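PDB 2OF3: ZYG-9 from Caenorhabditis elegans, which organises microtubules and spindle poles during mitosis and meiosis in the one-cell embryo and is required for default nucleus positioning in oocytes. Local coordinates for residues W26-P31 against R95-N100; L110-V115 against V156-D161; Y194-G199 against L231-K236. All coordinates share one frame; numbering follows the deposited sequence.

Contact 1 of 3, residues W26-P31 against R95-N100; sequences WNFQAP and RFFETN
Phe97 and Phe28 reach each other through unlike first torsions. In Phe97 CG stands anti to the carbonyl carbon, beside the backbone N (chi1 -76°), which carries the ring across to residues 28-31. In Phe28 CG sits between the backbone N and the carbonyl carbon (chi1 47°), a crowded position that folds the ring back over its own segment. The contact joins two interhelical loops of the all-helical TOG domain: the one ahead of helix 33-44 and the turn between helices 85-95 and 101-120.

Phe97 is the one residue of its segment that touches residues 26-31. Pro31 lies over one face of its ring. The Pro31 CD atom is 3.6 Å from the Phe97 ring centroid and only 11° off the ring normal, a CH-pi contact. Pro31 CG lies beside it on the same side, 3.8 Å from Phe97 CD2. The Phe28 ring offers its edge, with CE1 3.9 Å from Phe97 CE2.

Phe28 is held from several sides. Its CE2 rests over the Trp26 ring, and Pro31 CA lies over the centre of one of its own faces. Beyond the loops, its ring also meets His35 edge-to-face, and its backbone O is hydrogen-bonded to Tyr136 OH. Leu139 of helix 127-139 touches Phe97.

At the exposed margin, Ala30 CB is 4.3 Å from Phe97 CE1. The same CE1 carbon comes to 3.3 Å from the backbone O of Gln29.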
ATOM      1  N   TRP A  26      -9.730 -10.903   1.237  1.00 22.71           N
ATOM      2  CA  TRP A  26      -8.303 -10.922   1.485  1.00 22.01           C
ATOM      3  C   TRP A  26      -8.002  -9.908   2.592  1.00 22.39           C
ATOM      4  O   TRP A  26      -7.533  -8.770   2.350  1.00 23.39           O
ATOM      5  CB  TRP A  26      -7.628 -10.528   0.185  1.00 20.86           C
ATOM      6  CG  TRP A  26      -6.242 -11.098   0.053  1.00 19.43           C
ATOM      7  CD1 TRP A  26      -5.090 -10.428   0.203  1.00 20.47           C
ATOM      8  CD2 TRP A  26      -5.892 -12.448  -0.288  1.00 18.68           C
ATOM      9  NE1 TRP A  26      -4.026 -11.252  -0.055  1.00 19.16           N
ATOM     10  CE2 TRP A  26      -4.494 -12.507  -0.341  1.00 18.85           C
ATOM     11  CE3 TRP A  26      -6.640 -13.603  -0.597  1.00 17.50           C
ATOM     12  CZ2 TRP A  26      -3.792 -13.693  -0.627  1.00 20.79           C
ATOM     13  CZ3 TRP A  26      -5.952 -14.787  -0.873  1.00 19.25           C
ATOM     14  CH2 TRP A  26      -4.547 -14.816  -0.929  1.00 19.44           C
ATOM     15  N   ASN A  27      -8.314 -10.298   3.827  1.00 23.21           N
ATOM     16  CA  ASN A  27      -8.298  -9.357   4.962  1.00 24.01           C
ATOM     17  C   ASN A  27      -7.799 -10.043   6.233  1.00 24.25           C
ATOM     18  O   ASN A  27      -8.089  -9.580   7.340  1.00 25.32           O
ATOM     19  CB  ASN A  27      -9.694  -8.720   5.156  1.00 24.41           C
ATOM     20  CG  ASN A  27     -10.762  -9.760   5.586  1.00 25.11           C
ATOM     21  OD1 ASN A  27     -10.502 -10.984   5.691  1.00 28.18           O
ATOM     22  ND2 ASN A  27     -11.954  -9.279   5.833  1.00 27.40           N
ATOM     23  N   PHE A  28      -7.036 -11.119   6.064  1.00 24.67           N
ATOM     24  CA  PHE A  28      -6.434 -11.845   7.166  1.00 26.20           C
ATOM     25  C   PHE A  28      -5.374 -11.037   7.926  1.00 27.92           C
ATOM     26  O   PHE A  28      -4.837 -10.062   7.414  1.00 28.24           O
ATOM     27  CB  PHE A  28      -5.796 -13.146   6.657  1.00 25.30           C
ATOM     28  CG  PHE A  28      -4.941 -12.981   5.411  1.00 25.42           C
ATOM     29  CD1 PHE A  28      -3.637 -12.412   5.479  1.00 24.08           C
ATOM     30  CD2 PHE A  28      -5.409 -13.412   4.169  1.00 21.88           C
ATOM     31  CE1 PHE A  28      -2.833 -12.247   4.342  1.00 23.81           C
ATOM     32  CE2 PHE A  28      -4.584 -13.273   3.022  1.00 24.71           C
ATOM     33  CZ  PHE A  28      -3.305 -12.665   3.114  1.00 21.73           C
ATOM     34  N   GLN A  29      -5.043 -11.478   9.134  1.00 29.61           N
ATOM     35  CA  GLN A  29      -3.962 -10.903   9.884  1.00 30.88           C
ATOM     36  C   GLN A  29      -2.683 -11.564   9.441  1.00 30.36           C
ATOM     37  O   GLN A  29      -1.626 -10.954   9.458  1.00 28.99           O
ATOM     38  CB  GLN A  29      -4.170 -11.159  11.382  1.00 32.52           C
ATOM     39  CG  GLN A  29      -5.376 -10.457  11.966  1.00 39.78           C
ATOM     40  CD  GLN A  29      -5.283  -8.923  11.802  1.00 48.49           C
ATOM     41  OE1 GLN A  29      -4.191  -8.352  11.918  1.00 54.97           O
ATOM     42  NE2 GLN A  29      -6.424  -8.259  11.526  1.00 49.80           N
ATOM     43  N   ALA A  30      -2.776 -12.841   9.095  1.00 30.46           N
ATOM     44  CA  ALA A  30      -1.657 -13.593   8.561  1.00 30.33           C
ATOM     45  C   ALA A  30      -2.297 -14.614   7.625  1.00 29.70           C
ATOM     46  O   ALA A  30      -3.434 -15.023   7.865  1.00 30.00           O
ATOM     47  CB  ALA A  30      -0.892 -14.297   9.677  1.00 31.05           C
ATOM     48  N   PRO A  31      -1.606 -14.986   6.532  1.00 28.99           N
ATOM     49  CA  PRO A  31      -2.223 -15.891   5.527  1.00 28.55           C
ATOM     50  C   PRO A  31      -2.707 -17.210   6.141  1.00 29.27           C
ATOM     51  O   PRO A  31      -2.065 -17.726   7.044  1.00 28.56           O
ATOM     52  CB  PRO A  31      -1.083 -16.164   4.566  1.00 27.86           C
ATOM     53  CG  PRO A  31      -0.152 -14.981   4.728  1.00 29.03           C
ATOM     54  CD  PRO A  31      -0.255 -14.547   6.141  1.00 28.38           C
ATOM     55  N   ARG A  95       4.130 -13.195   0.009  1.00 24.62           N
ATOM     56  CA  ARG A  95       5.560 -12.896   0.138  1.00 26.26           C
ATOM     57  C   ARG A  95       5.894 -11.829   1.132  1.00 27.08           C
ATOM     58  O   ARG A  95       6.991 -11.833   1.650  1.00 29.16           O
ATOM     59  CB  ARG A  95       6.204 -12.530  -1.206  1.00 26.40           C
ATOM     60  CG  ARG A  95       5.975 -13.554  -2.302  1.00 28.23           C
ATOM     61  CD  ARG A  95       6.523 -14.930  -1.893  1.00 35.11           C
ATOM     62  NE  ARG A  95       5.488 -15.882  -2.225  1.00 41.50           N
ATOM     63  CZ  ARG A  95       4.911 -16.730  -1.397  1.00 39.00           C
ATOM     64  NH1 ARG A  95       5.295 -16.862  -0.168  1.00 36.88           N
ATOM     65  NH2 ARG A  95       3.964 -17.494  -1.862  1.00 45.17           N
ATOM     66  N   PHE A  96       4.980 -10.930   1.454  1.00 27.22           N
ATOM     67  CA  PHE A  96       5.224  -9.945   2.517  1.00 27.07           C
ATOM     68  C   PHE A  96       5.335 -10.528   3.925  1.00 29.26           C
ATOM     69  O   PHE A  96       5.803  -9.843   4.833  1.00 30.04           O
ATOM     70  CB  PHE A  96       4.174  -8.794   2.494  1.00 24.43           C
ATOM     71  CG  PHE A  96       4.193  -7.973   1.227  1.00 23.58           C
ATOM     72  CD1 PHE A  96       5.301  -7.994   0.370  1.00 21.66           C
ATOM     73  CD2 PHE A  96       3.100  -7.184   0.871  1.00 20.96           C
ATOM     74  CE1 PHE A  96       5.327  -7.245  -0.840  1.00 21.50           C
ATOM     75  CE2 PHE A  96       3.097  -6.417  -0.322  1.00 19.53           C
ATOM     76  CZ  PHE A  96       4.233  -6.454  -1.189  1.00 20.76           C
ATOM     77  N   PHE A  97       4.922 -11.774   4.125  1.00 30.27           N
ATOM     78  CA  PHE A  97       4.942 -12.382   5.454  1.00 32.25           C
ATOM     79  C   PHE A  97       6.219 -13.226   5.729  1.00 35.51           C
ATOM     80  O   PHE A  97       6.554 -13.531   6.873  1.00 36.95           O
ATOM     81  CB  PHE A  97       3.648 -13.177   5.662  1.00 29.34           C
ATOM     82  CG  PHE A  97       2.473 -12.282   5.945  1.00 28.50           C
ATOM     83  CD1 PHE A  97       2.138 -11.952   7.251  1.00 25.95           C
ATOM     84  CD2 PHE A  97       1.755 -11.705   4.905  1.00 25.61           C
ATOM     85  CE1 PHE A  97       1.099 -11.094   7.540  1.00 26.16           C
ATOM     86  CE2 PHE A  97       0.668 -10.847   5.179  1.00 23.07           C
ATOM     87  CZ  PHE A  97       0.341 -10.539   6.506  1.00 25.51           C
ATOM     88  N   GLU A  98       6.932 -13.566   4.672  1.00 38.35           N
ATOM     89  CA  GLU A  98       8.210 -14.220   4.769  1.00 41.89           C
ATOM     90  C   GLU A  98       9.361 -13.230   4.954  1.00 44.08           C
ATOM     91  O   GLU A  98       9.279 -12.066   4.566  1.00 44.91           O
ATOM     92  CB  GLU A  98       8.374 -15.002   3.496  1.00 41.92           C
ATOM     93  CG  GLU A  98       7.328 -16.071   3.482  1.00 43.82           C
ATOM     94  CD  GLU A  98       6.963 -16.542   2.111  1.00 46.24           C
ATOM     95  OE1 GLU A  98       7.631 -16.133   1.122  1.00 45.99           O
ATOM     96  OE2 GLU A  98       5.979 -17.324   2.040  1.00 45.82           O
ATOM     97  N   THR A  99      10.443 -13.682   5.568  1.00 46.84           N
ATOM     98  CA  THR A  99      11.655 -12.859   5.686  1.00 48.42           C
ATOM     99  C   THR A  99      12.665 -13.499   4.740  1.00 48.79           C
ATOM    100  O   THR A  99      13.113 -14.639   4.946  1.00 49.89           O
ATOM    101  CB  THR A  99      12.229 -12.889   7.109  1.00 49.04           C
ATOM    102  OG1 THR A  99      12.658 -14.235   7.384  1.00 51.55           O
ATOM    103  CG2 THR A  99      11.166 -12.476   8.167  1.00 49.68           C
ATOM    104  N   ASN A 100      12.974 -12.789   3.668  1.00 48.37           N
ATOM    105  CA  ASN A 100      13.886 -13.257   2.664  1.00 47.67           C
ATOM    106  C   ASN A 100      14.044 -12.044   1.776  1.00 47.13           C
ATOM    107  O   ASN A 100      13.201 -11.791   0.920  1.00 47.65           O
ATOM    108  CB  ASN A 100      13.312 -14.461   1.909  1.00 48.00           C
ATOM    109  CG  ASN A 100      14.043 -14.746   0.595  1.00 49.50           C
ATOM    110  OD1 ASN A 100      15.091 -14.168   0.276  1.00 49.04           O
ATOM    111  ND2 ASN A 100      13.457 -15.622  -0.197  1.00 53.26           N
TER

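Contact 2 of 3, residues L110-V115 against V156-D161; sequences LCKVIV and VNVLSD
Val115 carries this contact between helices 101-120 and 146-163, which pack side by side in the HEAT-repeat array of the TOG domain. The two segments run nearly parallel, their axes 9.7 Å apart and inclined by 21°.

Val115 CB points toward helix 146-163 and lies 4.0 Å from Val158 CG1. The two methyls branching from it have different partners. CG2 sits between the backbone N and the carbonyl carbon and goes to Val158, 3.6 Å from CG1 of that residue and almost as near its CB. CG1, anti to the carbonyl carbon (chi1 -54°), turns to Leu159 and stops 4.0 Å from its CD2. The side chains of Val115 and Leu159 cross at about a right angle. Val115 therefore straddles two consecutive residues of the facing helix.

An alanine in place of Val115 would probably open a gap beside Val158 CG1 and leave Leu159 CD2 without the Val115 CG1 methyl it packs on.

Ile155, one turn before Leu159, also packs on Val115. Leu159 also packs on Val134 and Leu137 of helix 127-139, which ties in a third helix. On the other flank Lys112 lies partly exposed. The aliphatic part of its chain passes Val158, with CE 4.2 Å from CG2. Its NZ makes a long, weak ion pair with Glu116.

Val158 also meets the backbone of the facing helix: its CG1 lies 3.4 Å from Val115 O.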
ATOM      1  N   LEU A 110       8.094  -6.579  -9.203  1.00 21.46           N
ATOM      2  CA  LEU A 110       6.816  -6.991  -9.835  1.00 21.18           C
ATOM      3  C   LEU A 110       5.648  -6.068  -9.457  1.00 20.64           C
ATOM      4  O   LEU A 110       4.870  -5.684 -10.336  1.00 21.37           O
ATOM      5  CB  LEU A 110       6.447  -8.467  -9.568  1.00 20.97           C
ATOM      6  CG  LEU A 110       5.181  -8.968 -10.275  1.00 21.93           C
ATOM      7  CD1 LEU A 110       5.275  -8.795 -11.826  1.00 22.63           C
ATOM      8  CD2 LEU A 110       4.918 -10.424  -9.921  1.00 21.16           C
ATOM      9  N   CYS A 111       5.527  -5.707  -8.178  1.00 19.86           N
ATOM     10  CA  CYS A 111       4.434  -4.840  -7.720  1.00 21.26           C
ATOM     11  C   CYS A 111       4.512  -3.509  -8.457  1.00 20.96           C
ATOM     12  O   CYS A 111       3.500  -2.997  -8.914  1.00 20.31           O
ATOM     13  CB  CYS A 111       4.508  -4.578  -6.198  1.00 20.95           C
ATOM     14  SG  CYS A 111       4.156  -6.043  -5.214  1.00 25.78           S
ATOM     15  N   LYS A 112       5.719  -2.950  -8.570  1.00 21.14           N
ATOM     16  CA  LYS A 112       5.947  -1.686  -9.289  1.00 22.32           C
ATOM     17  C   LYS A 112       5.497  -1.716 -10.761  1.00 21.29           C
ATOM     18  O   LYS A 112       4.801  -0.811 -11.232  1.00 21.44           O
ATOM     19  CB  LYS A 112       7.422  -1.245  -9.135  1.00 23.47           C
ATOM     20  CG  LYS A 112       7.832   0.066  -9.834  1.00 27.07           C
ATOM     21  CD  LYS A 112       7.458   1.314  -9.015  1.00 34.95           C
ATOM     22  CE  LYS A 112       7.947   2.610  -9.749  1.00 35.67           C
ATOM     23  NZ  LYS A 112       9.467   2.605  -9.780  1.00 41.28           N
ATOM     24  N   VAL A 113       5.861  -2.764 -11.462  1.00 21.57           N
ATOM     25  CA  VAL A 113       5.520  -2.918 -12.865  1.00 22.75           C
ATOM     26  C   VAL A 113       4.007  -2.994 -13.005  1.00 22.03           C
ATOM     27  O   VAL A 113       3.422  -2.377 -13.896  1.00 22.11           O
ATOM     28  CB  VAL A 113       6.244  -4.220 -13.385  1.00 24.23           C
ATOM     29  CG1 VAL A 113       5.539  -4.898 -14.488  1.00 25.19           C
ATOM     30  CG2 VAL A 113       7.723  -3.909 -13.778  1.00 27.95           C
ATOM     31  N   ILE A 114       3.361  -3.771 -12.140  1.00 21.05           N
ATOM     32  CA  ILE A 114       1.901  -3.948 -12.190  1.00 20.38           C
ATOM     33  C   ILE A 114       1.154  -2.621 -11.935  1.00 19.30           C
ATOM     34  O   ILE A 114       0.272  -2.247 -12.714  1.00 18.16           O
ATOM     35  CB  ILE A 114       1.401  -5.087 -11.202  1.00 20.49           C
ATOM     36  CG1 ILE A 114       1.744  -6.487 -11.737  1.00 19.81           C
ATOM     37  CG2 ILE A 114      -0.131  -5.017 -10.992  1.00 18.59           C
ATOM     38  CD1 ILE A 114       1.587  -7.548 -10.661  1.00 20.48           C
ATOM     39  N   VAL A 115       1.520  -1.888 -10.885  1.00 19.82           N
ATOM     40  CA  VAL A 115       0.819  -0.618 -10.576  1.00 20.33           C
ATOM     41  C   VAL A 115       1.108   0.492 -11.612  1.00 20.17           C
ATOM     42  O   VAL A 115       0.209   1.294 -11.920  1.00 19.83           O
ATOM     43  CB  VAL A 115       1.015  -0.136  -9.088  1.00 19.12           C
ATOM     44  CG1 VAL A 115       0.609  -1.244  -8.146  1.00 20.06           C
ATOM     45  CG2 VAL A 115       2.495   0.267  -8.821  1.00 20.20           C
ATOM     46  N   VAL A 156       3.822   3.025  -3.405  1.00 21.51           N
ATOM     47  CA  VAL A 156       2.760   3.822  -2.801  1.00 21.25           C
ATOM     48  C   VAL A 156       2.493   5.060  -3.651  1.00 22.36           C
ATOM     49  O   VAL A 156       1.348   5.447  -3.803  1.00 23.11           O
ATOM     50  CB  VAL A 156       3.127   4.207  -1.368  1.00 21.08           C
ATOM     51  CG1 VAL A 156       2.075   5.189  -0.803  1.00 20.60           C
ATOM     52  CG2 VAL A 156       3.167   2.944  -0.473  1.00 18.63           C
ATOM     53  N   ASN A 157       3.530   5.729  -4.162  1.00 22.86           N
ATOM     54  CA  ASN A 157       3.364   6.974  -4.957  1.00 23.65           C
ATOM     55  C   ASN A 157       2.612   6.728  -6.270  1.00 22.99           C
ATOM     56  O   ASN A 157       1.799   7.566  -6.699  1.00 23.73           O
ATOM     57  CB  ASN A 157       4.738   7.639  -5.260  1.00 23.15           C
ATOM     58  CG  ASN A 157       5.355   8.321  -4.037  1.00 26.52           C
ATOM     59  OD1 ASN A 157       4.680   8.559  -3.014  1.00 27.26           O
ATOM     60  ND2 ASN A 157       6.666   8.643  -4.132  1.00 30.44           N
ATOM     61  N   VAL A 158       2.836   5.585  -6.901  1.00 21.80           N
ATOM     62  CA  VAL A 158       2.011   5.209  -8.088  1.00 22.92           C
ATOM     63  C   VAL A 158       0.525   4.937  -7.715  1.00 23.47           C
ATOM     64  O   VAL A 158      -0.401   5.453  -8.361  1.00 23.24           O
ATOM     65  CB  VAL A 158       2.627   3.986  -8.839  1.00 23.23           C
ATOM     66  CG1 VAL A 158       1.808   3.613 -10.059  1.00 21.61           C
ATOM     67  CG2 VAL A 158       4.098   4.314  -9.250  1.00 23.12           C
ATOM     68  N   LEU A 159       0.294   4.160  -6.663  1.00 22.94           N
ATOM     69  CA  LEU A 159      -1.051   3.878  -6.209  1.00 23.86           C
ATOM     70  C   LEU A 159      -1.803   5.122  -5.784  1.00 24.53           C
ATOM     71  O   LEU A 159      -3.008   5.196  -5.954  1.00 26.24           O
ATOM     72  CB  LEU A 159      -1.013   2.898  -5.018  1.00 23.53           C
ATOM     73  CG  LEU A 159      -0.711   1.447  -5.359  1.00 25.91           C
ATOM     74  CD1 LEU A 159      -0.231   0.668  -4.116  1.00 24.41           C
ATOM     75  CD2 LEU A 159      -1.973   0.831  -5.947  1.00 27.30           C
ATOM     76  N   SER A 160      -1.118   6.100  -5.198  1.00 25.39           N
ATOM     77  CA  SER A 160      -1.749   7.365  -4.801  1.00 25.75           C
ATOM     78  C   SER A 160      -2.296   8.042  -6.041  1.00 25.75           C
ATOM     79  O   SER A 160      -3.319   8.700  -5.962  1.00 27.31           O
ATOM     80  CB  SER A 160      -0.728   8.321  -4.148  1.00 24.36           C
ATOM     81  OG  SER A 160      -0.181   7.820  -2.939  1.00 26.57           O
ATOM     82  N   ASP A 161      -1.617   7.925  -7.172  1.00 26.14           N
ATOM     83  CA  ASP A 161      -2.134   8.477  -8.421  1.00 28.05           C
ATOM     84  C   ASP A 161      -3.340   7.730  -8.921  1.00 27.37           C
ATOM     85  O   ASP A 161      -4.252   8.357  -9.392  1.00 28.99           O
ATOM     86  CB  ASP A 161      -1.095   8.475  -9.546  1.00 28.29           C
ATOM     87  CG  ASP A 161      -0.022   9.555  -9.362  1.00 34.78           C
ATOM     88  OD1 ASP A 161      -0.261  10.554  -8.625  1.00 39.89           O
ATOM     89  OD2 ASP A 161       1.078   9.413  -9.976  1.00 41.11           O
TER

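Contact 3 of 3, residues Y194-G199 against L231-K236; sequences YITNAG and LVACFK
Ala233 CB lies at the middle of this contact, where it points toward residues 194-199 and meets Ile195 and Thr196. Ile195 CG2 is 3.8 Å from Ala233 CB. Thr196 OG1 is also 3.8 Å from that methyl, at the exposed margin. The backbones come close here: the CA atoms of Thr196 and Ala233 are 5.7 Å apart.

Ile195 spreads its two branches over successive residues of the facing helix. Its CG2 is anti to the backbone N and stays with Ala233, lying 3.7 Å from the backbone O of Ala233 as well as beside its methyl. The longer branch starts anti to the carbonyl carbon (chi1 -67°) and extends from there. Its tip, CD1, ends 3.8 Å from Cys234 SG. The sulfur is thus packed against a methyl, and Ile200 and Met242 also back Cys234.

The two helices, 181-198 and 221-238, are neighbours among the stacked HEAT repeats that build a TOG domain. Their segments run nearly parallel, with axes 8.9 Å apart and 20° between their directions. The small side chain of Ala233 suits this short spacing.

Thr196 OG1 makes a weak hydrogen bond to the backbone O of Glu192, one turn back in its own helix, which is consistent with the rotation of its side chain. Further out, helix 165-174 packs against Tyr194 on the first helix, and helix 251-264 against Leu231, Val232 and Phe235 on the second. Helix 181-198 ends at Gly199, which takes a positive phi of 89°. Its N still bonds to Ile195 O at 2.8 Å.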
ATOM      1  N   TYR A 194       0.427  14.262   0.746  1.00 27.50           N
ATOM      2  CA  TYR A 194      -0.918  14.527   0.219  1.00 27.72           C
ATOM      3  C   TYR A 194      -1.372  15.960   0.543  1.00 28.24           C
ATOM      4  O   TYR A 194      -1.966  16.678  -0.292  1.00 29.25           O
ATOM      5  CB  TYR A 194      -1.908  13.541   0.830  1.00 25.86           C
ATOM      6  CG  TYR A 194      -1.778  12.087   0.389  1.00 24.73           C
ATOM      7  CD1 TYR A 194      -1.007  11.707  -0.715  1.00 22.55           C
ATOM      8  CD2 TYR A 194      -2.534  11.085   1.039  1.00 23.32           C
ATOM      9  CE1 TYR A 194      -0.943  10.338  -1.119  1.00 24.23           C
ATOM     10  CE2 TYR A 194      -2.473   9.749   0.658  1.00 25.47           C
ATOM     11  CZ  TYR A 194      -1.685   9.379  -0.423  1.00 24.07           C
ATOM     12  OH  TYR A 194      -1.666   8.028  -0.780  1.00 26.44           O
ATOM     13  N   ILE A 195      -1.119  16.377   1.773  1.00 28.97           N
ATOM     14  CA  ILE A 195      -1.635  17.661   2.268  1.00 30.37           C
ATOM     15  C   ILE A 195      -0.825  18.801   1.687  1.00 32.55           C
ATOM     16  O   ILE A 195      -1.395  19.796   1.226  1.00 33.55           O
ATOM     17  CB  ILE A 195      -1.604  17.767   3.773  1.00 28.24           C
ATOM     18  CG1 ILE A 195      -2.580  16.792   4.370  1.00 26.98           C
ATOM     19  CG2 ILE A 195      -2.064  19.134   4.161  1.00 30.56           C
ATOM     20  CD1 ILE A 195      -2.265  16.503   5.773  1.00 28.62           C
ATOM     21  N   THR A 196       0.500  18.663   1.694  1.00 33.62           N
ATOM     22  CA  THR A 196       1.346  19.630   1.026  1.00 36.34           C
ATOM     23  C   THR A 196       0.976  19.817  -0.459  1.00 37.48           C
ATOM     24  O   THR A 196       1.051  20.924  -0.996  1.00 37.55           O
ATOM     25  CB  THR A 196       2.840  19.245   1.198  1.00 36.19           C
ATOM     26  OG1 THR A 196       3.197  19.433   2.568  1.00 38.96           O
ATOM     27  CG2 THR A 196       3.756  20.097   0.359  1.00 38.24           C
ATOM     28  N   ASN A 197       0.589  18.752  -1.146  1.00 38.96           N
ATOM     29  CA  ASN A 197       0.379  18.884  -2.582  1.00 40.70           C
ATOM     30  C   ASN A 197      -1.026  19.176  -3.003  1.00 40.47           C
ATOM     31  O   ASN A 197      -1.192  19.827  -4.016  1.00 40.96           O
ATOM     32  CB  ASN A 197       0.915  17.680  -3.343  1.00 41.73           C
ATOM     33  CG  ASN A 197       2.424  17.605  -3.270  1.00 45.62           C
ATOM     34  OD1 ASN A 197       2.975  16.853  -2.453  1.00 50.30           O
ATOM     35  ND2 ASN A 197       3.107  18.436  -4.063  1.00 45.96           N
ATOM     36  N   ALA A 198      -2.018  18.705  -2.234  1.00 39.70           N
ATOM     37  CA  ALA A 198      -3.422  18.876  -2.584  1.00 38.71           C
ATOM     38  C   ALA A 198      -4.253  19.601  -1.525  1.00 38.27           C
ATOM     39  O   ALA A 198      -5.399  19.869  -1.764  1.00 39.39           O
ATOM     40  CB  ALA A 198      -4.041  17.520  -2.901  1.00 38.70           C
ATOM     41  N   GLY A 199      -3.699  19.899  -0.350  1.00 37.39           N
ATOM     42  CA  GLY A 199      -4.459  20.532   0.726  1.00 35.49           C
ATOM     43  C   GLY A 199      -5.180  19.591   1.675  1.00 34.87           C
ATOM     44  O   GLY A 199      -5.294  18.372   1.449  1.00 34.37           O
ATOM     45  N   LEU A 231       0.643  18.292  10.901  1.00 23.15           N
ATOM     46  CA  LEU A 231      -0.170  19.363  11.489  1.00 23.71           C
ATOM     47  C   LEU A 231       0.206  20.738  10.983  1.00 24.53           C
ATOM     48  O   LEU A 231      -0.680  21.585  10.748  1.00 25.51           O
ATOM     49  CB  LEU A 231      -0.084  19.308  13.015  1.00 23.31           C
ATOM     50  CG  LEU A 231      -0.600  18.041  13.668  1.00 24.11           C
ATOM     51  CD1 LEU A 231      -0.380  18.167  15.138  1.00 22.97           C
ATOM     52  CD2 LEU A 231      -2.093  17.802  13.392  1.00 25.33           C
ATOM     53  N   VAL A 232       1.499  20.968  10.779  1.00 25.70           N
ATOM     54  CA  VAL A 232       2.034  22.183  10.114  1.00 26.98           C
ATOM     55  C   VAL A 232       1.572  22.330   8.659  1.00 28.77           C
ATOM     56  O   VAL A 232       1.275  23.458   8.203  1.00 28.69           O
ATOM     57  CB  VAL A 232       3.587  22.185  10.125  1.00 27.54           C
ATOM     58  CG1 VAL A 232       4.164  23.334   9.304  1.00 27.48           C
ATOM     59  CG2 VAL A 232       4.122  22.233  11.556  1.00 27.65           C
ATOM     60  N   ALA A 233       1.557  21.215   7.909  1.00 29.07           N
ATOM     61  CA  ALA A 233       1.057  21.211   6.523  1.00 29.94           C
ATOM     62  C   ALA A 233      -0.439  21.591   6.502  1.00 30.14           C
ATOM     63  O   ALA A 233      -0.873  22.350   5.634  1.00 31.08           O
ATOM     64  CB  ALA A 233       1.291  19.847   5.862  1.00 29.67           C
ATOM     65  N   CYS A 234      -1.205  21.085   7.461  1.00 29.79           N
ATOM     66  CA  CYS A 234      -2.632  21.438   7.648  1.00 30.28           C
ATOM     67  C   CYS A 234      -2.783  22.928   7.984  1.00 31.50           C
ATOM     68  O   CYS A 234      -3.554  23.660   7.366  1.00 32.41           O
ATOM     69  CB  CYS A 234      -3.224  20.619   8.785  1.00 29.29           C
ATOM     70  SG  CYS A 234      -3.546  18.869   8.469  1.00 28.80           S
ATOM     71  N   PHE A 235      -2.014  23.386   8.958  1.00 32.47           N
ATOM     72  CA  PHE A 235      -2.007  24.775   9.328  1.00 33.32           C
ATOM     73  C   PHE A 235      -1.807  25.666   8.108  1.00 34.13           C
ATOM     74  O   PHE A 235      -2.525  26.648   7.914  1.00 33.61           O
ATOM     75  CB  PHE A 235      -0.928  25.046  10.411  1.00 33.19           C
ATOM     76  CG  PHE A 235      -0.983  26.444  10.973  1.00 34.79           C
ATOM     77  CD1 PHE A 235      -1.807  26.735  12.062  1.00 34.09           C
ATOM     78  CD2 PHE A 235      -0.266  27.477  10.368  1.00 33.11           C
ATOM     79  CE1 PHE A 235      -1.894  28.048  12.552  1.00 36.58           C
ATOM     80  CE2 PHE A 235      -0.331  28.787  10.859  1.00 35.57           C
ATOM     81  CZ  PHE A 235      -1.154  29.074  11.958  1.00 34.04           C
ATOM     82  N   LYS A 236      -0.823  25.355   7.284  1.00 34.63           N
ATOM     83  CA  LYS A 236      -0.575  26.178   6.117  1.00 36.79           C
ATOM     84  C   LYS A 236      -1.826  26.421   5.257  1.00 37.89           C
ATOM     85  O   LYS A 236      -1.952  27.491   4.642  1.00 39.36           O
ATOM     86  CB  LYS A 236       0.491  25.550   5.262  1.00 37.10           C
ATOM     87  CG  LYS A 236       1.036  26.486   4.223  1.00 41.31           C
ATOM     88  CD  LYS A 236       2.073  25.800   3.347  1.00 48.19           C
ATOM     89  CE  LYS A 236       2.718  26.807   2.385  1.00 53.31           C
ATOM     90  NZ  LYS A 236       3.674  26.142   1.425  1.00 56.11           N
TER

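In the fold
From the N terminus, the chain first closes contact 1, which ties the loop before helix 33-44 to the turn after helix 85-95, with 63 mostly helical residues between. Contact 2 then joins helices 101-120 and 146-163, and contact 3 joins helices 181-198 and 221-238. The three loops follow in series; none nests in or crosses another. Neighbouring contacts touch. Phe96 CZ packs 4.0 Å from Cys111 SG, linking contacts 1 and 2. Ser160 OG and Tyr194 OH, 2.6 Å apart in a probable hydrogen bond, link contacts 2 and 3. Contacts 1 and 3 lie on opposite sides of the chain's centre, their centres about 33 Å apart.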